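Local atomic coordinates of elastase inhibitor AFUEI (Aspergillus fumigatus Af293, PDB entry 3W0D), a protein that inhibits Aspergillus fumigatus elastase non-competitively at nanomolar concentration and also inhibits human leukocyte elastase, a serine protease. Residues Val36-Asp41 and Ile54-Asn59; Ser31-Val36 and Ala49-Ile54. All coordinates share one frame; numbering follows the deposited sequence.

Contact 1: residues Val36-Asp41 and Ile54-Asn59; sequences VLHPGD and IQVNEN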
loop_
_atom_site.group_PDB
_atom_site.type_symbol
_atom_site.label_atom_id
_atom_site.label_comp_id
_atom_site.label_asym_id
_atom_site.label_seq_id
_atom_site.Cartn_x
_atom_site.Cartn_y
_atom_site.Cartn_z
ATOM N N VAL A 36 -4.983 -5.676 -9.239
ATOM C CA VAL A 36 -3.636 -6.099 -9.551
ATOM C C VAL A 36 -2.907 -4.868 -10.111
ATOM O O VAL A 36 -3.312 -4.300 -11.127
ATOM C CB VAL A 36 -3.656 -7.234 -10.597
ATOM C CG1 VAL A 36 -2.270 -7.794 -10.773
ATOM C CG2 VAL A 36 -4.625 -8.334 -10.151
ATOM N N LEU A 37 -1.843 -4.452 -9.431
ATOM C CA LEU A 37 -1.069 -3.283 -9.845
ATOM C C LEU A 37 0.122 -3.665 -10.711
ATOM O O LEU A 37 0.892 -4.559 -10.359
ATOM C CB LEU A 37 -0.566 -2.526 -8.616
ATOM C CG LEU A 37 -1.647 -1.870 -7.759
ATOM C CD1 LEU A 37 -1.114 -1.519 -6.372
ATOM C CD2 LEU A 37 -2.141 -0.630 -8.485
ATOM N N HIS A 38 0.274 -2.981 -11.837
ATOM C CA HIS A 38 1.384 -3.258 -12.737
ATOM C C HIS A 38 2.205 -2.006 -12.982
ATOM O O HIS A 38 1.712 -0.891 -12.839
ATOM C CB HIS A 38 0.894 -3.721 -14.111
ATOM C CG HIS A 38 -0.085 -4.845 -14.074
ATOM N ND1 HIS A 38 -1.436 -4.650 -13.872
ATOM C CD2 HIS A 38 0.081 -6.175 -14.258
ATOM C CE1 HIS A 38 -2.058 -5.814 -13.938
ATOM N NE2 HIS A 38 -1.160 -6.755 -14.172
ATOM N N PRO A 39 3.480 -2.186 -13.350
ATOM C CA PRO A 39 4.414 -1.098 -13.648
ATOM C C PRO A 39 3.831 -0.268 -14.789
ATOM O O PRO A 39 3.409 -0.823 -15.801
ATOM C CB PRO A 39 5.700 -1.831 -14.062
ATOM C CG PRO A 39 5.404 -3.332 -13.897
ATOM C CD PRO A 39 4.208 -3.424 -13.027
ATOM N N GLY A 40 3.792 1.052 -14.613
ATOM C CA GLY A 40 3.249 1.919 -15.646
ATOM C C GLY A 40 1.762 2.240 -15.524
ATOM O O GLY A 40 1.287 3.192 -16.134
ATOM N N ASP A 41 1.016 1.456 -14.749
ATOM C CA ASP A 41 -0.420 1.692 -14.575
ATOM C C ASP A 41 -0.734 3.090 -14.054
ATOM O O ASP A 41 -0.144 3.540 -13.075
ATOM C CB ASP A 41 -1.016 0.680 -13.589
ATOM C CG ASP A 41 -1.188 -0.708 -14.184
ATOM O OD1 ASP A 41 -0.629 -0.988 -15.266
ATOM O OD2 ASP A 41 -1.886 -1.530 -13.550
ATOM N N ILE A 54 -2.543 -6.321 -5.298
ATOM C CA ILE A 54 -1.440 -7.251 -5.473
ATOM C C ILE A 54 -0.452 -6.570 -6.409
ATOM O O ILE A 54 -0.775 -6.322 -7.566
ATOM C CB ILE A 54 -1.888 -8.572 -6.142
ATOM C CG1 ILE A 54 -3.022 -9.240 -5.350
ATOM C CG2 ILE A 54 -0.693 -9.495 -6.264
ATOM C CD1 ILE A 54 -2.644 -9.655 -3.950
ATOM N N GLN A 55 0.735 -6.249 -5.908
ATOM C CA GLN A 55 1.745 -5.601 -6.728
ATOM C C GLN A 55 2.509 -6.676 -7.489
ATOM O O GLN A 55 3.051 -7.605 -6.898
ATOM C CB GLN A 55 2.703 -4.792 -5.853
ATOM C CG GLN A 55 3.809 -4.072 -6.622
ATOM C CD GLN A 55 3.306 -2.956 -7.511
ATOM O OE1 GLN A 55 2.802 -1.933 -7.031
ATOM N NE2 GLN A 55 3.432 -3.149 -8.827
ATOM N N VAL A 56 2.531 -6.549 -8.810
ATOM C CA VAL A 56 3.209 -7.501 -9.679
ATOM C C VAL A 56 4.323 -6.778 -10.434
ATOM O O VAL A 56 4.190 -5.592 -10.729
ATOM C CB VAL A 56 2.182 -8.090 -10.665
ATOM C CG1 VAL A 56 2.641 -7.914 -12.088
ATOM C CG2 VAL A 56 1.937 -9.543 -10.338
ATOM N N ASN A 57 5.429 -7.460 -10.732
ATOM C CA ASN A 57 6.500 -6.802 -11.482
ATOM C C ASN A 57 6.339 -7.039 -12.980
ATOM O O ASN A 57 5.323 -7.574 -13.423
ATOM C CB ASN A 57 7.902 -7.245 -11.014
ATOM C CG ASN A 57 8.216 -8.700 -11.327
ATOM O OD1 ASN A 57 7.557 -9.342 -12.146
ATOM N ND2 ASN A 57 9.243 -9.222 -10.677
ATOM N N GLU A 58 7.331 -6.642 -13.770
ATOM C CA GLU A 58 7.215 -6.796 -15.217
ATOM C C GLU A 58 7.245 -8.236 -15.681
ATOM O O GLU A 58 6.925 -8.516 -16.833
ATOM C CB GLU A 58 8.316 -6.024 -15.944
ATOM C CG GLU A 58 9.690 -6.692 -15.906
ATOM C CD GLU A 58 10.437 -6.559 -17.227
ATOM O OE1 GLU A 58 11.617 -6.954 -17.293
ATOM O OE2 GLU A 58 9.843 -6.065 -18.207
ATOM N N ASN A 59 7.625 -9.140 -14.787
ATOM C CA ASN A 59 7.713 -10.564 -15.096
ATOM C C ASN A 59 6.457 -11.261 -14.559
ATOM O O ASN A 59 6.420 -12.484 -14.407
ATOM C CB ASN A 59 8.969 -11.136 -14.421
ATOM C CG ASN A 59 9.633 -12.218 -15.240
ATOM O OD1 ASN A 59 9.591 -13.401 -14.891
ATOM N ND2 ASN A 59 10.245 -11.821 -16.347
#
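Leu37 fastens itself to strand 52-56 through both of its backbone polar atoms. Its N donates to Ile54 O at 2.8 Å, and its O receives Val56 N at 3.0 Å over an N-H...O angle of 165°. This is the C-terminal end of the parallel strand pair 34-37/52-56 of the I78 inhibitor. Packing is close around Leu37: the Gln55 side chain, bent at chi2 (67°), crosses that of Leu37 at about a right angle and brings OE1 to 3.8 Å from Leu37 CB. Met45 and Tyr47 of the second subunit pack on Leu37 and Gln55. Gln55 NE2 donates to Val56 O at 3.2 Å, near its own amide plane but above the carbonyl plane, which helps hold the amide's rotation. On the other face, Val36 and Val56 touch Tyr21. Beyond the strand ends the contact thins. The His38 ring runs alongside Val56, His38 CD2 to Val56 CG1 3.8 Å; its ND1 meets Asp41 OD2 in the imidazole plane, on the carboxylate's syn side, which might favour a protonated ring. Exposed Pro39 lays CD 3.2 Å from Val56 O and CG against the backbone of Asn57 and exposed Glu58. Two backbone bonds thus fix the parallel pairing, whereas Pro39 adds only van der Waals contact.

Contact 2: residues Ser31-Val36 and Ala49-Ile54; sequences SNPIRV and ASRLNI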
loop_
_atom_site.group_PDB
_atom_site.type_symbol
_atom_site.label_atom_id
_atom_site.label_comp_id
_atom_site.label_asym_id
_atom_site.label_seq_id
_atom_site.Cartn_x
_atom_site.Cartn_y
_atom_site.Cartn_z
ATOM N N SER A 31 -11.736 -12.159 -1.474
ATOM C CA SER A 31 -12.037 -10.719 -1.340
ATOM C C SER A 31 -12.552 -10.069 -2.647
ATOM O O SER A 31 -12.225 -10.494 -3.745
ATOM C CB SER A 31 -10.776 -9.983 -0.780
ATOM O OG SER A 31 -10.956 -9.617 0.572
ATOM N N ASN A 32 -13.405 -9.064 -2.476
ATOM C CA ASN A 32 -14.016 -8.268 -3.550
ATOM C C ASN A 32 -13.888 -6.788 -3.002
ATOM O O ASN A 32 -14.262 -6.472 -1.892
ATOM C CB ASN A 32 -15.508 -8.697 -3.745
ATOM C CG ASN A 32 -15.820 -9.383 -5.101
ATOM O OD1 ASN A 32 -15.157 -9.174 -6.141
ATOM N ND2 ASN A 32 -16.899 -10.183 -5.083
ATOM N N PRO A 33 -13.274 -5.891 -3.764
ATOM C CA PRO A 33 -12.669 -6.125 -5.070
ATOM C C PRO A 33 -11.158 -6.408 -4.954
ATOM O O PRO A 33 -10.538 -6.135 -3.929
ATOM C CB PRO A 33 -12.948 -4.807 -5.756
ATOM C CG PRO A 33 -12.703 -3.871 -4.706
ATOM C CD PRO A 33 -13.380 -4.441 -3.499
ATOM N N ILE A 34 -10.571 -6.960 -6.009
ATOM C CA ILE A 34 -9.133 -7.227 -6.066
ATOM C C ILE A 34 -8.547 -6.375 -7.184
ATOM O O ILE A 34 -9.093 -6.329 -8.277
ATOM C CB ILE A 34 -8.817 -8.732 -6.433
ATOM C CG1 ILE A 34 -9.559 -9.702 -5.535
ATOM C CG2 ILE A 34 -7.316 -9.006 -6.363
ATOM C CD1 ILE A 34 -9.184 -9.713 -4.106
ATOM N N ARG A 35 -7.454 -5.687 -6.876
ATOM C CA ARG A 35 -6.754 -4.844 -7.841
ATOM C C ARG A 35 -5.313 -5.271 -8.021
ATOM O O ARG A 35 -4.529 -5.260 -7.080
ATOM C CB ARG A 35 -6.784 -3.367 -7.437
ATOM C CG ARG A 35 -6.058 -2.496 -8.441
ATOM C CD ARG A 35 -6.395 -1.018 -8.277
ATOM N NE ARG A 35 -6.116 -0.557 -6.922
ATOM C CZ ARG A 35 -6.247 0.701 -6.522
ATOM N NH1 ARG A 35 -6.652 1.627 -7.375
ATOM N NH2 ARG A 35 -5.972 1.031 -5.269
ATOM N N VAL A 36 -4.983 -5.676 -9.239
ATOM C CA VAL A 36 -3.636 -6.099 -9.551
ATOM C C VAL A 36 -2.907 -4.868 -10.111
ATOM O O VAL A 36 -3.312 -4.300 -11.127
ATOM C CB VAL A 36 -3.656 -7.234 -10.597
ATOM C CG1 VAL A 36 -2.270 -7.794 -10.773
ATOM C CG2 VAL A 36 -4.625 -8.334 -10.151
ATOM N N ALA A 49 -10.109 0.899 2.284
ATOM C CA ALA A 49 -9.582 -0.097 3.201
ATOM C C ALA A 49 -9.922 -1.553 2.874
ATOM O O ALA A 49 -9.169 -2.462 3.238
ATOM C CB ALA A 49 -10.031 0.230 4.608
ATOM N N SER A 50 -11.032 -1.768 2.168
ATOM C CA SER A 50 -11.491 -3.110 1.831
ATOM C C SER A 50 -10.988 -3.669 0.510
ATOM O O SER A 50 -11.344 -4.788 0.147
ATOM C CB SER A 50 -13.027 -3.147 1.820
ATOM O OG SER A 50 -13.566 -2.722 3.058
ATOM N N ARG A 51 -10.178 -2.906 -0.212
ATOM C CA ARG A 51 -9.664 -3.362 -1.498
ATOM C C ARG A 51 -8.275 -3.960 -1.386
ATOM O O ARG A 51 -7.354 -3.321 -0.875
ATOM C CB ARG A 51 -9.639 -2.201 -2.497
ATOM C CG ARG A 51 -8.876 -2.493 -3.789
ATOM C CD ARG A 51 -9.107 -1.404 -4.819
ATOM N NE ARG A 51 -8.675 -0.111 -4.310
ATOM C CZ ARG A 51 -8.996 1.060 -4.845
ATOM N NH1 ARG A 51 -9.765 1.124 -5.927
ATOM N NH2 ARG A 51 -8.548 2.174 -4.284
ATOM N N LEU A 52 -8.123 -5.188 -1.868
ATOM C CA LEU A 52 -6.831 -5.860 -1.832
ATOM C C LEU A 52 -6.068 -5.547 -3.114
ATOM O O LEU A 52 -6.616 -5.691 -4.213
ATOM C CB LEU A 52 -7.013 -7.379 -1.713
ATOM C CG LEU A 52 -5.746 -8.250 -1.718
ATOM C CD1 LEU A 52 -5.107 -8.230 -0.350
ATOM C CD2 LEU A 52 -6.098 -9.680 -2.082
ATOM N N ASN A 53 -4.819 -5.108 -2.957
ATOM C CA ASN A 53 -3.936 -4.774 -4.080
ATOM C C ASN A 53 -2.774 -5.747 -4.127
ATOM O O ASN A 53 -2.097 -5.972 -3.118
ATOM C CB ASN A 53 -3.354 -3.366 -3.926
ATOM C CG ASN A 53 -4.409 -2.309 -3.889
ATOM O OD1 ASN A 53 -4.890 -1.858 -4.930
ATOM N ND2 ASN A 53 -4.795 -1.909 -2.685
ATOM N N ILE A 54 -2.543 -6.321 -5.298
ATOM C CA ILE A 54 -1.440 -7.251 -5.473
ATOM C C ILE A 54 -0.452 -6.570 -6.409
ATOM O O ILE A 54 -0.775 -6.322 -7.566
ATOM C CB ILE A 54 -1.888 -8.572 -6.142
ATOM C CG1 ILE A 54 -3.022 -9.240 -5.350
ATOM C CG2 ILE A 54 -0.693 -9.495 -6.264
ATOM C CD1 ILE A 54 -2.644 -9.655 -3.950
#
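Strands 34-36 and 52-54 run parallel, their axes 4.7 Å apart and inclined by 22°, with Arg35 N to Leu52 O (2.8 Å) and Ile54 N to Arg35 O (2.9 Å) as the firm rungs and a weaker one from Leu52 N to Pro33 O. Arg35 and Asn53 extend side by side on one face. Bent at chi3 (56°), Arg35 turns its guanidinium edge to the amide, where NE meets Asn53 OD1 at 2.7 Å nearly along the C=O axis and NH2 adds a weak second bond. Arg51 lies flat against one face of that guanidinium, the two centres 3.2 Å apart and the planes at 24°. This like-charged stack sits by the C-terminal carboxylate of Ala68, which forms a salt bridge with Arg51 NE, accepts from Asn53 ND2 and lies at long range from Arg35 NH2, probably offsetting the charge. The strands form the parallel pair of a mixed three-stranded sheet in this I78-family inhibitor, with 52-56 in the middle. On the face opposite Arg35 and Asn53, Ile34 and Leu52 point the same way, Ile34 CD1 to Leu52 CD2 3.7 Å, and helix 2-15 packs on Leu52 through Cys5, Glu8 and Ala9. At the strand entrance Pro33, after a cis peptide bond, crosses Arg51, Pro33 CG to Arg51 CB 4.1 Å.

In the fold
From the N terminus the chain runs through helices 2-15 and 23-27 before it enters strand 34-37, where residues 34-36 serve contact 2 and 36-37 contact 1. It then leaves by way of the short strand 42-44, returns as strand 52-56 beside the first, and goes on to strand 62-67, antiparallel to 52-56, before ending at Ala68. Both contacts close the excursion between the parallel strands, with 12 residues between the segments in each case. Their segments alternate along the chain, so the contacts cross; they share Val36 and Ile54. Contact 2 ties the sheet to helix 2-15 and the C terminus, whereas contact 1 reaches the second subunit. Leu37 CD1 packs on Asn53 CB at 3.8 Å, linking the two.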